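Local atomic coordinates of 4-aminobutyrate transaminase (Acinetobacter baumannii, PDB entry 6WOP), a protein that probably catalyses the pyridoxal-phosphate-dependent transfer of the amino group of 4-aminobutyrate to 2-oxoglutarate, as a class-III aminotransferase. Residues L54-R59 against D314-E319; P61-A66 against G273-S278. All coordinates share one frame; numbering follows the deposited sequence.

Contact 1: L54-R59 against D314-E319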
ATOM      1  N   LEU A  54      -3.960 -36.022   3.136  1.00 18.65           N
ATOM      2  CA  LEU A  54      -4.315 -37.353   3.630  1.00 17.76           C
ATOM      3  C   LEU A  54      -3.081 -38.241   3.709  1.00 19.67           C
ATOM      4  O   LEU A  54      -3.097 -39.397   3.241  1.00 17.44           O
ATOM      5  CB  LEU A  54      -5.399 -37.984   2.723  1.00 18.09           C
ATOM      6  CG  LEU A  54      -6.589 -37.000   2.743  1.00 19.53           C
ATOM      7  CD1 LEU A  54      -7.447 -37.260   1.549  1.00 22.24           C
ATOM      8  CD2 LEU A  54      -7.345 -37.205   4.089  1.00 17.10           C
ATOM      9  N   ASN A  55      -2.022 -37.755   4.381  1.00 15.73           N
ATOM     10  CA  ASN A  55      -0.853 -38.622   4.567  1.00 14.31           C
ATOM     11  C   ASN A  55      -1.222 -39.896   5.312  1.00 14.55           C
ATOM     12  O   ASN A  55      -0.602 -40.942   5.077  1.00 14.89           O
ATOM     13  CB  ASN A  55       0.248 -37.877   5.320  1.00 15.22           C
ATOM     14  CG  ASN A  55       0.896 -36.756   4.435  1.00 20.87           C
ATOM     15  OD1 ASN A  55       0.604 -36.618   3.187  1.00 21.52           O
ATOM     16  ND2 ASN A  55       1.701 -35.898   5.092  1.00 16.60           N
ATOM     17  N   THR A  56      -2.224 -39.834   6.192  1.00 15.57           N
ATOM     18  CA  THR A  56      -2.765 -41.000   6.926  1.00 16.43           C
ATOM     19  C   THR A  56      -3.930 -41.670   6.201  1.00 16.38           C
ATOM     20  O   THR A  56      -4.518 -42.619   6.746  1.00 18.00           O
ATOM     21  CB  THR A  56      -3.218 -40.556   8.347  1.00 16.87           C
ATOM     22  OG1 THR A  56      -4.032 -39.376   8.302  1.00 18.37           O
ATOM     23  CG2 THR A  56      -2.028 -40.251   9.162  1.00 18.45           C
ATOM     24  N   GLY A  57      -4.287 -41.190   5.014  1.00 19.55           N
ATOM     25  CA  GLY A  57      -5.291 -41.811   4.173  1.00 20.04           C
ATOM     26  C   GLY A  57      -6.680 -41.278   4.466  1.00 19.83           C
ATOM     27  O   GLY A  57      -6.947 -40.703   5.519  1.00 19.27           O
ATOM     28  N   HIS A  58      -7.584 -41.449   3.483  1.00 19.22           N
ATOM     29  CA  HIS A  58      -8.997 -41.117   3.690  1.00 18.73           C
ATOM     30  C   HIS A  58      -9.574 -41.965   4.823  1.00 16.19           C
ATOM     31  O   HIS A  58      -9.454 -43.199   4.815  1.00 18.25           O
ATOM     32  CB  HIS A  58      -9.798 -41.406   2.430  1.00 18.98           C
ATOM     33  CG  HIS A  58      -9.487 -40.501   1.264  1.00 19.11           C
ATOM     34  ND1 HIS A  58     -10.135 -39.291   1.058  1.00 18.75           N
ATOM     35  CD2 HIS A  58      -8.651 -40.665   0.218  1.00 17.60           C
ATOM     36  CE1 HIS A  58      -9.710 -38.758  -0.075  1.00 23.87           C
ATOM     37  NE2 HIS A  58      -8.809 -39.572  -0.606  1.00 20.57           N
ATOM     38  N   ARG A  59     -10.216 -41.319   5.790  1.00 16.77           N
ATOM     39  CA  ARG A  59     -10.933 -42.033   6.854  1.00 14.40           C
ATOM     40  C   ARG A  59     -10.047 -43.085   7.529  1.00 14.97           C
ATOM     41  O   ARG A  59     -10.461 -44.237   7.722  1.00 15.21           O
ATOM     42  CB  ARG A  59     -12.241 -42.657   6.312  1.00 15.27           C
ATOM     43  CG  ARG A  59     -13.343 -41.574   5.903  1.00 16.47           C
ATOM     44  CD  ARG A  59     -14.504 -42.205   5.097  1.00 15.60           C
ATOM     45  NE  ARG A  59     -15.091 -43.338   5.844  1.00 16.12           N
ATOM     46  CZ  ARG A  59     -15.100 -44.598   5.418  1.00 22.13           C
ATOM     47  NH1 ARG A  59     -14.602 -44.907   4.209  1.00 21.29           N
ATOM     48  NH2 ARG A  59     -15.610 -45.536   6.207  1.00 20.11           N
ATOM     49  N   ASP A 314      -0.484 -39.881  16.442  1.00 17.84           N
ATOM     50  CA  ASP A 314      -0.422 -41.266  16.931  1.00 23.13           C
ATOM     51  C   ASP A 314      -0.117 -42.214  15.789  1.00 21.77           C
ATOM     52  O   ASP A 314       0.709 -43.130  15.906  1.00 21.84           O
ATOM     53  CB  ASP A 314      -1.792 -41.647  17.515  1.00 24.05           C
ATOM     54  CG  ASP A 314      -2.046 -41.068  18.879  1.00 27.77           C
ATOM     55  OD1 ASP A 314      -1.114 -40.481  19.448  1.00 20.79           O
ATOM     56  OD2 ASP A 314      -3.200 -41.247  19.407  1.00 28.86           O
ATOM     57  N   ALA A 315      -0.824 -42.035  14.672  1.00 18.89           N
ATOM     58  CA  ALA A 315      -0.704 -43.014  13.591  1.00 21.31           C
ATOM     59  C   ALA A 315       0.668 -42.905  12.949  1.00 22.80           C
ATOM     60  O   ALA A 315       1.309 -43.925  12.657  1.00 24.21           O
ATOM     61  CB  ALA A 315      -1.796 -42.792  12.529  1.00 19.65           C
ATOM     62  N   ILE A 316       1.147 -41.674  12.724  1.00 17.43           N
ATOM     63  CA  ILE A 316       2.464 -41.503  12.110  1.00 17.88           C
ATOM     64  C   ILE A 316       3.522 -42.242  12.911  1.00 20.32           C
ATOM     65  O   ILE A 316       4.401 -42.920  12.357  1.00 25.44           O
ATOM     66  CB  ILE A 316       2.791 -40.001  11.983  1.00 21.07           C
ATOM     67  CG1 ILE A 316       1.936 -39.370  10.852  1.00 18.98           C
ATOM     68  CG2 ILE A 316       4.310 -39.761  11.779  1.00 23.29           C
ATOM     69  CD1 ILE A 316       1.999 -37.789  10.905  1.00 18.94           C
ATOM     70  N   GLU A 317       3.453 -42.146  14.240  1.00 20.83           N
ATOM     71  CA  GLU A 317       4.511 -42.743  15.056  1.00 23.17           C
ATOM     72  C   GLU A 317       4.264 -44.220  15.318  1.00 25.61           C
ATOM     73  O   GLU A 317       5.212 -45.020  15.333  1.00 26.65           O
ATOM     74  CB  GLU A 317       4.636 -41.965  16.353  1.00 27.29           C
ATOM     75  CG  GLU A 317       4.991 -40.470  16.001  1.00 26.29           C
ATOM     76  CD  GLU A 317       5.279 -39.590  17.212  1.00 29.45           C
ATOM     77  OE1 GLU A 317       4.885 -39.987  18.337  1.00 27.47           O
ATOM     78  OE2 GLU A 317       5.910 -38.499  17.053  1.00 29.13           O
ATOM     79  N   GLU A 318       2.995 -44.600  15.468  1.00 23.97           N
ATOM     80  CA  GLU A 318       2.670 -46.003  15.712  0.50 27.58           C
ATOM     81  C   GLU A 318       2.849 -46.839  14.456  1.00 25.83           C
ATOM     82  O   GLU A 318       3.232 -48.007  14.537  1.00 28.04           O
ATOM     83  CB  GLU A 318       1.232 -46.136  16.241  0.50 26.95           C
ATOM     84  CG  GLU A 318       0.718 -47.574  16.310  0.50 28.27           C
ATOM     85  CD  GLU A 318       1.460 -48.437  17.298  0.50 35.60           C
ATOM     86  OE1 GLU A 318       1.416 -49.683  17.153  0.50 38.44           O
ATOM     87  OE2 GLU A 318       2.091 -47.884  18.224  0.50 38.22           O
ATOM     88  N   GLU A 319       2.556 -46.278  13.291  1.00 24.39           N
ATOM     89  CA  GLU A 319       2.619 -47.001  12.031  1.00 26.88           C
ATOM     90  C   GLU A 319       3.901 -46.719  11.275  1.00 28.20           C
ATOM     91  O   GLU A 319       4.050 -47.185  10.147  1.00 28.30           O
ATOM     92  CB  GLU A 319       1.375 -46.647  11.190  1.00 23.45           C
ATOM     93  CG  GLU A 319       0.125 -47.021  12.026  1.00 26.88           C
ATOM     94  CD  GLU A 319      -1.226 -46.674  11.377  1.00 32.96           C
ATOM     95  OE1 GLU A 319      -1.251 -46.386  10.173  1.00 32.78           O
ATOM     96  OE2 GLU A 319      -2.254 -46.764  12.086  1.00 37.42           O
TER
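A315 O accepts the backbone N-H of E319 at 2.7 Å, closing the last turn of helix 303-318, while A315 CB on the same turn points at T56 across the contact. The meeting is entirely apolar and carried by one methyl: T56 CG2 reaches A315 CB at 4.2 Å and sits 4.4 Å from I316 CG1, a small contact, 88 Å² in all, among buried residues. A chi1 of 48° sets OG1 between the backbone N and carbonyl and leaves CG2 opposite the carbonyl carbon, directed at the helix. L321, at the start of the next helix, touches both T56 and I316. T56 is presented by a type I beta turn from L54 to G57, closed by G57 N to L54 O at 2.8 Å. N55 holds the turn to neighbouring loops: its side chain bonds F246 O and R248 NH1, and its backbone N bonds S270 OG. E319 OE2 hydrogen-bonds NE2 of H60, the last residue of the loop between helices 49-52 and 61-71. The contact sets that loop against the C-terminal end of helix 303-318: a type I beta turn packed by its third residue on the last turn of a helix, within the fold-type I architecture of class-III aminotransferases.

Contact 2: P61-A66 against G273-S278; sequences PKVIAA and GGFPIS
V63 and I64, on the first turns of helix 61-71, pack on F275 in the loop that leads into strand 278-283 of the mixed sheet running from strand 104-109 to strand 167-170, the central sheet of the fold-type I large domain. No hydrogen bond crosses between the two segments, and 124 Å² is buried. Backbone contact is slight: V63 CG1 lies 4.4 Å from G273 O, and G273 and G274, both with positive phi, shape the bend here. Polar bonds lead instead to the second subunit, whose T75 OG1 bonds G274 O and whose Y299 OH bonds I277 O. Apolar cover comes from A308 of helix 303-318, which touches both V63 and F275, and from T75 of the second subunit, which touches I64 and F275. The apolar pairs meet at the CE1-CZ end of the ring. V63 turns CG1 anti to its backbone N (chi1 178°) and brings it obliquely to F275 CE1 at 3.9 Å, the V63 and F275 side chains running antiparallel alongside each other. The I64 side chain lies roughly perpendicular to that of F275, its CD1 at the ring edge, near the ring plane, 3.9 Å from F275 CZ.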
ATOM      1  N   PRO A  61      -8.824 -45.328  10.250  1.00 22.51           N
ATOM      2  CA  PRO A  61      -9.702 -45.800  11.335  1.00 21.72           C
ATOM      3  C   PRO A  61      -9.475 -45.116  12.663  1.00 22.48           C
ATOM      4  O   PRO A  61     -10.447 -44.880  13.399  1.00 23.54           O
ATOM      5  CB  PRO A  61      -9.369 -47.282  11.437  1.00 27.10           C
ATOM      6  CG  PRO A  61      -8.809 -47.657  10.102  1.00 29.82           C
ATOM      7  CD  PRO A  61      -8.110 -46.440   9.583  1.00 25.28           C
ATOM      8  N   LYS A  62      -8.229 -44.833  13.032  1.00 19.55           N
ATOM      9  CA  LYS A  62      -7.945 -44.165  14.288  1.00 23.32           C
ATOM     10  C   LYS A  62      -8.487 -42.735  14.302  1.00 20.35           C
ATOM     11  O   LYS A  62      -8.913 -42.241  15.351  1.00 21.80           O
ATOM     12  CB  LYS A  62      -6.438 -44.165  14.566  1.00 28.31           C
ATOM     13  CG  LYS A  62      -5.939 -45.585  14.788  1.00 36.64           C
ATOM     14  CD  LYS A  62      -5.828 -45.939  16.242  1.00 41.07           C
ATOM     15  CE  LYS A  62      -5.092 -47.230  16.463  1.00 44.73           C
ATOM     16  NZ  LYS A  62      -5.770 -48.060  17.492  1.00 47.43           N
ATOM     17  N   VAL A  63      -8.211 -42.020  13.221  1.00 18.50           N
ATOM     18  CA  VAL A  63      -8.713 -40.664  13.078  1.00 17.30           C
ATOM     19  C   VAL A  63     -10.238 -40.633  13.222  1.00 18.20           C
ATOM     20  O   VAL A  63     -10.809 -39.811  13.975  1.00 18.70           O
ATOM     21  CB  VAL A  63      -8.252 -40.077  11.735  1.00 19.88           C
ATOM     22  CG1 VAL A  63      -8.831 -38.665  11.602  1.00 22.85           C
ATOM     23  CG2 VAL A  63      -6.701 -40.040  11.649  1.00 18.53           C
ATOM     24  N   ILE A  64     -10.931 -41.501  12.468  1.00 16.62           N
ATOM     25  CA  ILE A  64     -12.378 -41.483  12.495  1.00 15.60           C
ATOM     26  C   ILE A  64     -12.877 -41.854  13.888  1.00 18.72           C
ATOM     27  O   ILE A  64     -13.838 -41.244  14.397  1.00 19.17           O
ATOM     28  CB  ILE A  64     -12.952 -42.425  11.402  1.00 18.62           C
ATOM     29  CG1 ILE A  64     -12.644 -41.858   9.997  1.00 17.05           C
ATOM     30  CG2 ILE A  64     -14.469 -42.587  11.575  1.00 22.68           C
ATOM     31  CD1 ILE A  64     -13.061 -40.321   9.883  1.00 15.41           C
ATOM     32  N   ALA A  65     -12.228 -42.849  14.535  1.00 21.03           N
ATOM     33  CA  ALA A  65     -12.617 -43.187  15.908  1.00 18.78           C
ATOM     34  C   ALA A  65     -12.471 -41.971  16.831  1.00 20.04           C
ATOM     35  O   ALA A  65     -13.345 -41.693  17.657  1.00 18.10           O
ATOM     36  CB  ALA A  65     -11.786 -44.349  16.456  1.00 19.30           C
ATOM     37  N   ALA A  66     -11.391 -41.218  16.681  1.00 15.82           N
ATOM     38  CA  ALA A  66     -11.197 -40.067  17.577  1.00 17.04           C
ATOM     39  C   ALA A  66     -12.254 -39.017  17.343  1.00 18.83           C
ATOM     40  O   ALA A  66     -12.708 -38.366  18.302  1.00 19.90           O
ATOM     41  CB  ALA A  66      -9.803 -39.449  17.384  1.00 17.57           C
ATOM     42  N   GLY A 273      -5.505 -34.653   9.033  1.00 14.55           N
ATOM     43  CA  GLY A 273      -5.917 -35.951   8.429  1.00 15.83           C
ATOM     44  C   GLY A 273      -7.257 -35.929   7.714  1.00 15.88           C
ATOM     45  O   GLY A 273      -7.937 -36.969   7.635  1.00 18.08           O
ATOM     46  N   GLY A 274      -7.623 -34.813   7.117  1.00 15.40           N
ATOM     47  CA  GLY A 274      -8.903 -34.713   6.458  1.00 16.31           C
ATOM     48  C   GLY A 274      -9.936 -33.828   7.163  1.00 15.83           C
ATOM     49  O   GLY A 274     -11.126 -33.865   6.763  1.00 17.76           O
ATOM     50  N   PHE A 275      -9.529 -33.048   8.186  1.00 13.21           N
ATOM     51  CA  PHE A 275     -10.457 -32.122   8.851  1.00 15.47           C
ATOM     52  C   PHE A 275      -9.809 -30.743   8.978  1.00 14.54           C
ATOM     53  O   PHE A 275      -8.594 -30.669   9.183  1.00 17.41           O
ATOM     54  CB  PHE A 275     -10.802 -32.624  10.255  1.00 15.36           C
ATOM     55  CG  PHE A 275     -11.564 -33.945  10.250  1.00 15.10           C
ATOM     56  CD1 PHE A 275     -10.901 -35.146  10.198  1.00 13.63           C
ATOM     57  CD2 PHE A 275     -12.954 -33.937  10.267  1.00 16.14           C
ATOM     58  CE1 PHE A 275     -11.601 -36.380  10.118  1.00 13.91           C
ATOM     59  CE2 PHE A 275     -13.684 -35.184  10.211  1.00 14.19           C
ATOM     60  CZ  PHE A 275     -12.988 -36.383  10.136  1.00 15.55           C
ATOM     61  N   PRO A 276     -10.583 -29.654   8.946  1.00 17.35           N
ATOM     62  CA  PRO A 276      -9.944 -28.311   8.834  1.00 14.01           C
ATOM     63  C   PRO A 276      -9.285 -27.891  10.137  1.00 15.98           C
ATOM     64  O   PRO A 276      -9.961 -27.655  11.158  1.00 14.57           O
ATOM     65  CB  PRO A 276     -11.104 -27.380   8.462  1.00 13.70           C
ATOM     66  CG  PRO A 276     -12.071 -28.276   7.720  1.00 17.02           C
ATOM     67  CD  PRO A 276     -11.989 -29.611   8.502  1.00 16.66           C
ATOM     68  N   ILE A 277      -7.955 -27.732  10.070  1.00 17.40           N
ATOM     69  CA  ILE A 277      -7.175 -27.142  11.151  1.00 15.20           C
ATOM     70  C   ILE A 277      -5.823 -26.759  10.573  1.00 14.69           C
ATOM     71  O   ILE A 277      -5.343 -27.386   9.622  1.00 13.11           O
ATOM     72  CB  ILE A 277      -7.016 -28.152  12.322  1.00 15.67           C
ATOM     73  CG1 ILE A 277      -6.209 -27.559  13.489  1.00 17.00           C
ATOM     74  CG2 ILE A 277      -6.329 -29.455  11.839  1.00 16.15           C
ATOM     75  CD1 ILE A 277      -6.309 -28.377  14.858  1.00 13.15           C
ATOM     76  N   SER A 278      -5.148 -25.800  11.227  1.00 13.77           N
ATOM     77  CA  SER A 278      -3.799 -25.327  10.867  1.00 13.54           C
ATOM     78  C   SER A 278      -3.094 -24.953  12.153  1.00 15.80           C
ATOM     79  O   SER A 278      -3.689 -25.019  13.239  1.00 15.38           O
ATOM     80  CB  SER A 278      -3.841 -24.102   9.946  1.00 11.77           C
ATOM     81  OG  SER A 278      -4.334 -22.976  10.664  1.00 17.54           O
TER

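Contacts 1 and 2 have centres about 9 Å apart and touch directly. Their first segments are separated by H60 alone, and R59 CA lies 3.6 Å from I64 CG1 as the chain enters helix 61-71. The turn of contact 1 also rests on the glycine bend of contact 2: L54 CD2 is 3.6 Å from G273 O, and T56 OG1 is 3.9 Å from G273 CA. Helix 303-318 serves both, giving its last turn to contact 1 and an earlier one to contact 2. Both reach the second subunit; on the side of contact 1 its H76 packs on L54 and H58, and its L71 O accepts a hydrogen bond from R59 NE, consistent with the active sites of this family lying near the dimer interface.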